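Side-chain contacts in putative mannose-1-phosphate guanylyl transferase (Thermus thermophilus, PDB 2CU2), which probably transfers a guanylyl group from GTP to mannose 1-phosphate, making GDP-mannose: residues L48-P51 with E52-L55; R60-E63 with A64-R67; E199-R202 with R203-S207. All coordinates share one frame; numbering follows the deposited sequence.

Contact 1: L48-P51 with E52-L55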
ATOM      1  N   LEU A  48      12.907   0.542 -38.482  1.00 43.05           N
ATOM      2  CA  LEU A  48      12.255  -0.187 -39.559  1.00 41.96           C
ATOM      3  C   LEU A  48      11.326   0.705 -40.376  1.00 41.69           C
ATOM      4  O   LEU A  48      11.373   0.695 -41.606  1.00 41.43           O
ATOM      5  CB  LEU A  48      11.468  -1.371 -38.994  1.00 42.02           C
ATOM      6  CG  LEU A  48      10.801  -2.277 -40.034  1.00 41.96           C
ATOM      7  CD1 LEU A  48      11.870  -2.923 -40.899  1.00 40.47           C
ATOM      8  CD2 LEU A  48       9.962  -3.340 -39.343  1.00 41.22           C
ATOM      9  N   VAL A  49      10.477   1.469 -39.695  1.00 41.34           N
ATOM     10  CA  VAL A  49       9.549   2.369 -40.375  1.00 41.54           C
ATOM     11  C   VAL A  49       9.719   3.763 -39.787  1.00 42.85           C
ATOM     12  O   VAL A  49       9.519   3.971 -38.593  1.00 42.70           O
ATOM     13  CB  VAL A  49       8.075   1.912 -40.200  1.00 42.09           C
ATOM     14  CG1 VAL A  49       7.143   2.822 -40.999  1.00 42.75           C
ATOM     15  CG2 VAL A  49       7.917   0.477 -40.670  1.00 40.48           C
ATOM     16  N   PRO A  50      10.109   4.739 -40.622  1.00 43.95           N
ATOM     17  CA  PRO A  50      10.296   6.102 -40.120  1.00 43.82           C
ATOM     18  C   PRO A  50       9.037   6.725 -39.522  1.00 43.58           C
ATOM     19  O   PRO A  50       7.917   6.333 -39.839  1.00 43.56           O
ATOM     20  CB  PRO A  50      10.808   6.856 -41.349  1.00 44.25           C
ATOM     21  CG  PRO A  50      10.188   6.107 -42.494  1.00 44.22           C
ATOM     22  CD  PRO A  50      10.368   4.670 -42.071  1.00 44.04           C
ATOM     23  N   PRO A  51       9.217   7.697 -38.619  1.00 44.23           N
ATOM     24  CA  PRO A  51       8.113   8.376 -37.954  1.00 45.36           C
ATOM     25  C   PRO A  51       7.154   9.030 -38.954  1.00 46.48           C
ATOM     26  O   PRO A  51       5.946   9.024 -38.791  1.00 45.07           O
ATOM     27  CB  PRO A  51       8.706   9.418 -37.011  1.00 45.41           C
ATOM     28  CG  PRO A  51      10.109   8.946 -36.673  1.00 44.34           C
ATOM     29  CD  PRO A  51      10.464   8.073 -37.968  1.00 43.79           C
ATOM     30  N   GLU A  52       7.739   9.633 -40.004  1.00 47.61           N
ATOM     31  CA  GLU A  52       6.899  10.265 -41.015  1.00 48.81           C
ATOM     32  C   GLU A  52       5.840   9.316 -41.582  1.00 47.81           C
ATOM     33  O   GLU A  52       4.735   9.717 -41.933  1.00 47.77           O
ATOM     34  CB  GLU A  52       7.796  10.781 -42.134  1.00 51.44           C
ATOM     35  CG  GLU A  52       9.084  11.394 -41.594  1.00 56.17           C
ATOM     36  CD  GLU A  52      10.252  10.505 -41.953  1.00 59.58           C
ATOM     37  OE1 GLU A  52      10.199   9.863 -42.992  1.00 60.61           O
ATOM     38  OE2 GLU A  52      11.203  10.448 -41.176  1.00 59.32           O
ATOM     39  N   ARG A  53       6.222   8.025 -41.708  1.00 45.68           N
ATOM     40  CA  ARG A  53       5.299   7.044 -42.285  1.00 43.73           C
ATOM     41  C   ARG A  53       4.584   6.216 -41.210  1.00 41.51           C
ATOM     42  O   ARG A  53       4.108   5.113 -41.449  1.00 39.11           O
ATOM     43  CB  ARG A  53       6.091   6.125 -43.220  1.00 45.74           C
ATOM     44  CG  ARG A  53       6.645   6.884 -44.429  1.00 47.36           C
ATOM     45  CD  ARG A  53       7.344   5.969 -45.444  1.00 48.42           C
ATOM     46  NE  ARG A  53       7.590   6.714 -46.685  1.00 50.28           N
ATOM     47  CZ  ARG A  53       8.341   6.134 -47.639  1.00 51.38           C
ATOM     48  NH1 ARG A  53       8.833   4.918 -47.459  1.00 51.86           N
ATOM     49  NH2 ARG A  53       8.594   6.795 -48.776  1.00 52.65           N
ATOM     50  N   THR A  54       4.544   6.773 -39.981  1.00 38.95           N
ATOM     51  CA  THR A  54       3.892   6.062 -38.889  1.00 36.78           C
ATOM     52  C   THR A  54       2.602   6.756 -38.447  1.00 37.23           C
ATOM     53  O   THR A  54       2.551   7.966 -38.267  1.00 37.50           O
ATOM     54  CB  THR A  54       4.868   5.977 -37.716  1.00 36.08           C
ATOM     55  OG1 THR A  54       6.034   5.261 -38.127  1.00 33.74           O
ATOM     56  CG2 THR A  54       4.213   5.235 -36.548  1.00 33.38           C
ATOM     57  N   LEU A  55       1.539   5.978 -38.273  1.00 36.13           N
ATOM     58  CA  LEU A  55       0.253   6.520 -37.851  1.00 37.06           C
ATOM     59  C   LEU A  55      -0.079   6.014 -36.449  1.00 37.14           C
ATOM     60  O   LEU A  55      -0.092   4.809 -36.197  1.00 37.44           O
ATOM     61  CB  LEU A  55      -0.842   6.092 -38.834  1.00 36.98           C
ATOM     62  CG  LEU A  55      -0.510   6.291 -40.324  1.00 39.91           C
ATOM     63  CD1 LEU A  55      -1.532   5.561 -41.188  1.00 39.47           C
ATOM     64  CD2 LEU A  55      -0.480   7.778 -40.658  1.00 39.23           C
TER

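Contact 2: R60-E63 with A64-R67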
ATOM      1  N   ARG A  60     -10.307   9.992 -29.503  1.00 46.00           N
ATOM      2  CA  ARG A  60     -10.371  11.436 -29.623  1.00 48.47           C
ATOM      3  C   ARG A  60     -10.164  12.128 -28.276  1.00 48.36           C
ATOM      4  O   ARG A  60      -9.558  13.185 -28.175  1.00 48.17           O
ATOM      5  CB  ARG A  60     -11.741  11.803 -30.202  1.00 51.73           C
ATOM      6  CG  ARG A  60     -12.045  13.297 -30.070  1.00 56.08           C
ATOM      7  CD  ARG A  60     -13.184  13.737 -30.997  1.00 60.45           C
ATOM      8  NE  ARG A  60     -14.451  13.803 -30.263  1.00 65.59           N
ATOM      9  CZ  ARG A  60     -15.566  13.439 -30.922  1.00 68.13           C
ATOM     10  NH1 ARG A  60     -15.493  13.030 -32.177  1.00 69.06           N
ATOM     11  NH2 ARG A  60     -16.750  13.505 -30.307  1.00 69.31           N
ATOM     12  N   ASP A  61     -10.714  11.516 -27.209  1.00 49.41           N
ATOM     13  CA  ASP A  61     -10.604  12.167 -25.912  1.00 51.66           C
ATOM     14  C   ASP A  61      -9.220  11.971 -25.274  1.00 51.94           C
ATOM     15  O   ASP A  61      -8.939  12.439 -24.177  1.00 52.88           O
ATOM     16  CB  ASP A  61     -11.719  11.661 -24.989  1.00 52.84           C
ATOM     17  CG  ASP A  61     -11.713  10.142 -24.942  1.00 54.99           C
ATOM     18  OD1 ASP A  61     -12.789   9.573 -24.744  1.00 55.62           O
ATOM     19  OD2 ASP A  61     -10.646   9.553 -25.086  1.00 55.81           O
ATOM     20  N   GLN A  62      -8.343  11.240 -25.992  1.00 51.48           N
ATOM     21  CA  GLN A  62      -7.010  10.984 -25.445  1.00 50.73           C
ATOM     22  C   GLN A  62      -5.921  11.760 -26.189  1.00 50.53           C
ATOM     23  O   GLN A  62      -4.731  11.505 -26.054  1.00 49.29           O
ATOM     24  CB  GLN A  62      -6.727   9.477 -25.529  1.00 53.14           C
ATOM     25  CG  GLN A  62      -6.444   8.853 -24.162  1.00 54.90           C
ATOM     26  CD  GLN A  62      -7.749   8.469 -23.502  1.00 56.35           C
ATOM     27  OE1 GLN A  62      -8.023   8.766 -22.351  1.00 56.42           O
ATOM     28  NE2 GLN A  62      -8.575   7.759 -24.298  1.00 57.74           N
ATOM     29  N   GLU A  63      -6.358  12.717 -27.027  1.00 49.62           N
ATOM     30  CA  GLU A  63      -5.392  13.473 -27.812  1.00 49.29           C
ATOM     31  C   GLU A  63      -4.329  14.137 -26.932  1.00 48.55           C
ATOM     32  O   GLU A  63      -3.165  14.258 -27.291  1.00 47.71           O
ATOM     33  CB  GLU A  63      -6.148  14.540 -28.602  1.00 51.07           C
ATOM     34  CG  GLU A  63      -5.252  15.227 -29.631  1.00 53.56           C
ATOM     35  CD  GLU A  63      -6.064  16.226 -30.421  1.00 55.78           C
ATOM     36  OE1 GLU A  63      -5.532  16.798 -31.361  1.00 55.05           O
ATOM     37  OE2 GLU A  63      -7.229  16.430 -30.083  1.00 56.93           O
ATOM     38  N   ALA A  64      -4.779  14.614 -25.756  1.00 47.41           N
ATOM     39  CA  ALA A  64      -3.869  15.344 -24.877  1.00 47.61           C
ATOM     40  C   ALA A  64      -2.627  14.522 -24.518  1.00 47.07           C
ATOM     41  O   ALA A  64      -1.493  14.923 -24.753  1.00 46.43           O
ATOM     42  CB  ALA A  64      -4.633  15.715 -23.606  1.00 47.40           C
ATOM     43  N   VAL A  65      -2.844  13.353 -23.925  1.00 45.60           N
ATOM     44  CA  VAL A  65      -1.736  12.506 -23.486  1.00 44.98           C
ATOM     45  C   VAL A  65      -0.932  11.919 -24.660  1.00 44.30           C
ATOM     46  O   VAL A  65       0.217  11.522 -24.523  1.00 44.15           O
ATOM     47  CB  VAL A  65      -2.290  11.386 -22.605  1.00 46.70           C
ATOM     48  CG1 VAL A  65      -3.125  10.417 -23.441  1.00 44.65           C
ATOM     49  CG2 VAL A  65      -1.152  10.626 -21.948  1.00 46.71           C
ATOM     50  N   ALA A  66      -1.581  11.842 -25.838  1.00 43.42           N
ATOM     51  CA  ALA A  66      -0.911  11.223 -26.974  1.00 42.23           C
ATOM     52  C   ALA A  66      -0.083  12.222 -27.788  1.00 43.16           C
ATOM     53  O   ALA A  66       0.898  11.875 -28.437  1.00 42.30           O
ATOM     54  CB  ALA A  66      -1.978  10.577 -27.863  1.00 40.76           C
ATOM     55  N   ARG A  67      -0.512  13.500 -27.767  1.00 43.81           N
ATOM     56  CA  ARG A  67       0.096  14.462 -28.684  1.00 45.39           C
ATOM     57  C   ARG A  67       1.618  14.547 -28.572  1.00 45.24           C
ATOM     58  O   ARG A  67       2.318  14.658 -29.570  1.00 45.40           O
ATOM     59  CB  ARG A  67      -0.543  15.837 -28.520  1.00 46.99           C
ATOM     60  CG  ARG A  67      -0.288  16.737 -29.740  1.00 50.55           C
ATOM     61  CD  ARG A  67      -1.507  16.835 -30.672  1.00 52.01           C
ATOM     62  NE  ARG A  67      -1.105  16.720 -32.082  1.00 54.02           N
ATOM     63  CZ  ARG A  67      -2.080  16.541 -32.997  1.00 55.77           C
ATOM     64  NH1 ARG A  67      -3.341  16.469 -32.614  1.00 55.88           N
ATOM     65  NH2 ARG A  67      -1.772  16.504 -34.299  1.00 57.90           N
TER

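Contact 3: E199-R202 with R203-S207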
ATOM      1  N   GLU A 199      -9.855  -5.681 -50.003  1.00 37.10           N
ATOM      2  CA  GLU A 199     -10.587  -6.817 -50.556  1.00 40.35           C
ATOM      3  C   GLU A 199     -11.133  -7.722 -49.450  1.00 40.10           C
ATOM      4  O   GLU A 199     -12.193  -8.317 -49.565  1.00 40.30           O
ATOM      5  CB  GLU A 199      -9.646  -7.596 -51.479  1.00 42.46           C
ATOM      6  CG  GLU A 199     -10.327  -8.774 -52.192  1.00 49.84           C
ATOM      7  CD  GLU A 199     -11.624  -8.326 -52.836  1.00 53.52           C
ATOM      8  OE1 GLU A 199     -11.690  -7.207 -53.314  1.00 55.35           O
ATOM      9  OE2 GLU A 199     -12.540  -9.141 -52.923  1.00 55.34           O
ATOM     10  N   LEU A 200     -10.350  -7.853 -48.361  1.00 38.98           N
ATOM     11  CA  LEU A 200     -10.839  -8.658 -47.247  1.00 38.14           C
ATOM     12  C   LEU A 200     -12.086  -8.041 -46.607  1.00 38.09           C
ATOM     13  O   LEU A 200     -13.003  -8.728 -46.181  1.00 36.92           O
ATOM     14  CB  LEU A 200      -9.724  -8.792 -46.205  1.00 39.06           C
ATOM     15  CG  LEU A 200      -8.680  -9.846 -46.589  1.00 40.61           C
ATOM     16  CD1 LEU A 200      -7.536  -9.938 -45.582  1.00 39.80           C
ATOM     17  CD2 LEU A 200      -9.237 -11.264 -46.702  1.00 40.99           C
ATOM     18  N   PHE A 201     -12.073  -6.692 -46.494  1.00 36.94           N
ATOM     19  CA  PHE A 201     -13.263  -6.019 -45.973  1.00 38.71           C
ATOM     20  C   PHE A 201     -14.479  -6.362 -46.845  1.00 40.75           C
ATOM     21  O   PHE A 201     -15.563  -6.681 -46.374  1.00 38.92           O
ATOM     22  CB  PHE A 201     -13.040  -4.495 -46.005  1.00 35.01           C
ATOM     23  CG  PHE A 201     -12.240  -3.976 -44.830  1.00 35.30           C
ATOM     24  CD1 PHE A 201     -11.989  -4.781 -43.721  1.00 33.93           C
ATOM     25  CD2 PHE A 201     -11.779  -2.667 -44.853  1.00 32.61           C
ATOM     26  CE1 PHE A 201     -11.265  -4.266 -42.647  1.00 34.87           C
ATOM     27  CE2 PHE A 201     -11.056  -2.161 -43.777  1.00 32.99           C
ATOM     28  CZ  PHE A 201     -10.791  -2.959 -42.670  1.00 32.33           C
ATOM     29  N   ARG A 202     -14.263  -6.248 -48.174  1.00 43.04           N
ATOM     30  CA  ARG A 202     -15.343  -6.509 -49.127  1.00 46.61           C
ATOM     31  C   ARG A 202     -15.952  -7.907 -48.949  1.00 46.85           C
ATOM     32  O   ARG A 202     -17.154  -8.109 -49.054  1.00 46.86           O
ATOM     33  CB  ARG A 202     -14.775  -6.364 -50.539  1.00 49.99           C
ATOM     34  CG  ARG A 202     -15.716  -6.925 -51.605  1.00 56.95           C
ATOM     35  CD  ARG A 202     -15.836  -5.992 -52.815  1.00 61.90           C
ATOM     36  NE  ARG A 202     -15.918  -6.768 -54.057  1.00 69.52           N
ATOM     37  CZ  ARG A 202     -14.820  -6.807 -54.835  1.00 72.71           C
ATOM     38  NH1 ARG A 202     -13.723  -6.167 -54.466  1.00 73.91           N
ATOM     39  NH2 ARG A 202     -14.841  -7.501 -55.976  1.00 73.96           N
ATOM     40  N   ARG A 203     -15.066  -8.900 -48.701  1.00 47.38           N
ATOM     41  CA  ARG A 203     -15.537 -10.289 -48.632  1.00 47.31           C
ATOM     42  C   ARG A 203     -16.170 -10.663 -47.277  1.00 46.38           C
ATOM     43  O   ARG A 203     -17.183 -11.339 -47.213  1.00 45.52           O
ATOM     44  CB  ARG A 203     -14.361 -11.235 -48.891  1.00 49.89           C
ATOM     45  CG  ARG A 203     -13.773 -11.136 -50.297  1.00 53.93           C
ATOM     46  CD  ARG A 203     -12.532 -12.027 -50.449  1.00 57.62           C
ATOM     47  NE  ARG A 203     -11.974 -11.906 -51.796  1.00 62.51           N
ATOM     48  CZ  ARG A 203     -10.744 -12.412 -52.028  1.00 65.35           C
ATOM     49  NH1 ARG A 203     -10.064 -13.011 -51.062  1.00 66.65           N
ATOM     50  NH2 ARG A 203     -10.222 -12.308 -53.248  1.00 66.44           N
ATOM     51  N   HIS A 204     -15.507 -10.265 -46.158  1.00 44.30           N
ATOM     52  CA  HIS A 204     -16.000 -10.727 -44.844  1.00 42.84           C
ATOM     53  C   HIS A 204     -16.504  -9.614 -43.910  1.00 41.40           C
ATOM     54  O   HIS A 204     -16.995  -9.878 -42.821  1.00 40.70           O
ATOM     55  CB  HIS A 204     -14.910 -11.529 -44.111  1.00 43.26           C
ATOM     56  CG  HIS A 204     -14.119 -12.376 -45.063  1.00 43.34           C
ATOM     57  ND1 HIS A 204     -13.036 -11.921 -45.731  1.00 45.42           N
ATOM     58  CD2 HIS A 204     -14.287 -13.732 -45.357  1.00 44.79           C
ATOM     59  CE1 HIS A 204     -12.571 -12.972 -46.429  1.00 46.39           C
ATOM     60  NE2 HIS A 204     -13.302 -14.071 -46.225  1.00 46.14           N
ATOM     61  N   LEU A 205     -16.339  -8.339 -44.322  1.00 39.39           N
ATOM     62  CA  LEU A 205     -16.728  -7.244 -43.419  1.00 38.96           C
ATOM     63  C   LEU A 205     -17.309  -6.033 -44.173  1.00 37.63           C
ATOM     64  O   LEU A 205     -16.731  -4.950 -44.239  1.00 37.43           O
ATOM     65  CB  LEU A 205     -15.485  -6.830 -42.630  1.00 38.41           C
ATOM     66  CG  LEU A 205     -15.789  -6.134 -41.296  1.00 38.52           C
ATOM     67  CD1 LEU A 205     -16.712  -6.923 -40.371  1.00 38.54           C
ATOM     68  CD2 LEU A 205     -14.526  -5.882 -40.480  1.00 37.60           C
ATOM     69  N   PRO A 206     -18.478  -6.298 -44.797  1.00 37.02           N
ATOM     70  CA  PRO A 206     -19.168  -5.317 -45.645  1.00 35.49           C
ATOM     71  C   PRO A 206     -19.273  -3.913 -45.046  1.00 34.67           C
ATOM     72  O   PRO A 206     -19.147  -2.902 -45.731  1.00 35.18           O
ATOM     73  CB  PRO A 206     -20.542  -5.909 -45.922  1.00 36.21           C
ATOM     74  CG  PRO A 206     -20.361  -7.419 -45.905  1.00 35.50           C
ATOM     75  CD  PRO A 206     -19.226  -7.544 -44.796  1.00 37.03           C
ATOM     76  N   SER A 207     -19.584  -3.861 -43.738  1.00 33.18           N
ATOM     77  CA  SER A 207     -19.708  -2.567 -43.077  1.00 34.65           C
ATOM     78  C   SER A 207     -18.437  -1.718 -43.233  1.00 34.29           C
ATOM     79  O   SER A 207     -18.473  -0.507 -43.408  1.00 35.15           O
ATOM     80  CB  SER A 207     -19.986  -2.805 -41.591  1.00 35.52           C
ATOM     81  OG  SER A 207     -18.912  -3.556 -41.020  1.00 38.13           O
TER

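Contact 1: L48-P51 with E52-L55
Pro-50 O is gripped twice by the chain that follows it. The hydroxyl OG1 of Thr-54 donates to Pro-50 O at 2.8 Å, coming in from above the carbonyl plane. Arg-53 N reaches the same Pro-50 O at 3.0 Å, but the bond is bent and weak. One residue on, Thr-54 N donates to Pro-51 O at 2.9 Å. Two overlapping beta turns, 50-53 and 51-54, result, with Pro-51 as the first of the two inner residues of the earlier one. The hydroxyl of Thr-54 stands beside its own backbone N (chi1 -61°), and this lets one residue serve two successive carbonyls. With a valine here, Pro-50 O would probably keep only the weak bond from Arg-53 N within this turn, and the chain would be freer to shift.

Outside the hydrogen bonds, the Glu-52 carboxylate and the aliphatic part of Arg-53 lean on the Pro-50 ring. Glu-52 bends at chi2 (110°) and brings its carboxylate back to that ring, the two side chains crossing at about a right angle, with Glu-52 OE1 3.5 Å from Pro-50 CB. Arg-53 runs out extended, and its CD lies 4.1 Å from Pro-50 CG before the chain leads away. On the buried side, Val-49 CG1 rests 3.8 Å from Arg-53 O and flanks the threonine hydroxyl.

The turn ends the helix-to-strand half of a beta-alpha-beta crossover: it follows helix 37-45 and feeds strand 54-59, which lies parallel to strand 3-8. Val-49 and Thr-54 face that strand through Ala-5 and Val-7. The carbonyls of the two prolines accept from Arg-53 and Thr-54, which needs no proline N-H, and the threonine hydroxyl adds a side-chain donor where the strand begins.

Contact 2: R60-E63 with A64-R67
Glu-63 and Arg-67 lie side by side and point the same way, one helical turn apart, and join in a salt bridge. Glu-63 OE1 meets Arg-67 NH1 at 2.5 Å, short enough that the exact length is doubtful, approaching the guanidinium at its edge near its plane. The carboxylate itself is turned 49° from that plane. Glu-63 gets there fully extended, with CG anti to the backbone N (chi1 -170°), whereas Arg-67 has to bend at chi2 and chi3 to bring NH1 back. In the backbone the same two residues are joined again, Arg-67 N donating to Glu-63 O at 2.8 Å.

This i to i+4 pairing starts from the first turn of the short helix 63-66, which comes between the parallel strands 54-59 and 74-78. The bridge side chains lie against the second of these, Glu-63 on Leu-77 and Arg-67 on Leu-75.

Gln-62, at the N-cap, takes part through both its carbonyl and its CG. Ala-66 N donates to Gln-62 O at 3.2 Å, nearly along the C=O axis. Val-65 CG1 packs 3.7 Å from Gln-62 CG, and the two side chains run alongside one another. Val-65 also touches Phe-28, and Gln-62 touches Pro-25.

Contact 3: E199-R202 with R203-S207
Leu-200 and His-204 meet as an i to i+4 pair at the C-terminal end of helix 194-204, where the chain breaks at Leu-205 and sets off again from Pro-206 into helix 206-216. The packed side is here. Leu-200 O accepts two bonds from the same histidine: His-204 N at 2.9 Å, nearly straight at 171°, and His-204 ND1 at 3.2 Å, which uses a lone pair in the carbonyl plane. The ND1 bond holds the imidazole's rotation, and Leu-200 CD2 comes within 3.8 Å of His-204 CE1. One residue further on, Phe-201 and Leu-205 lie side by side, pointing the same way, with CD1 of Phe-201 4.2 Å from Leu-205 CB. Val-237 of helix 233-238 closes over Leu-200, Phe-201 and Leu-205, and the phenylalanine ring also meets His-208.

Towards solvent the contact is ionic and looser. Glu-199 stands between two exposed arginines in a salt-bridge network: OE1 pairs with Arg-202 NH1 at 2.6 Å, while OE2 takes a weak, bent bond from Arg-203 NE at 3.0 Å. With the glutamate bent at chi2 (49°), its two oxygens go to different arginines, and the one negative charge probably offsets part of their positive charge. The planes of the Glu-199 carboxylate and the Arg-203 guanidinium stand 68° apart, and Glu-199 CG sits over one face of that guanidinium, 3.3 Å above its plane.

Along the chain the three contacts come in series, all in the nucleotidyltransferase part of the protein. Contact 1 leads into strand 54-59 and contact 2 leaves it, so the two mark opposite ends of one strand of the large mixed sheet; their centres are 19 Å apart and their nearest atoms about 10 Å. Contact 3 comes some 130 residues later, after strand 184-192 of the same sheet, at the junction of helices 194-204 and 206-216. Its centre is about 27 Å from the centre of contact 1 and about 30 Å from that of contact 2. None touches another, so each is a separate local turn or helix-end arrangement in a domain of alternating strands and helices.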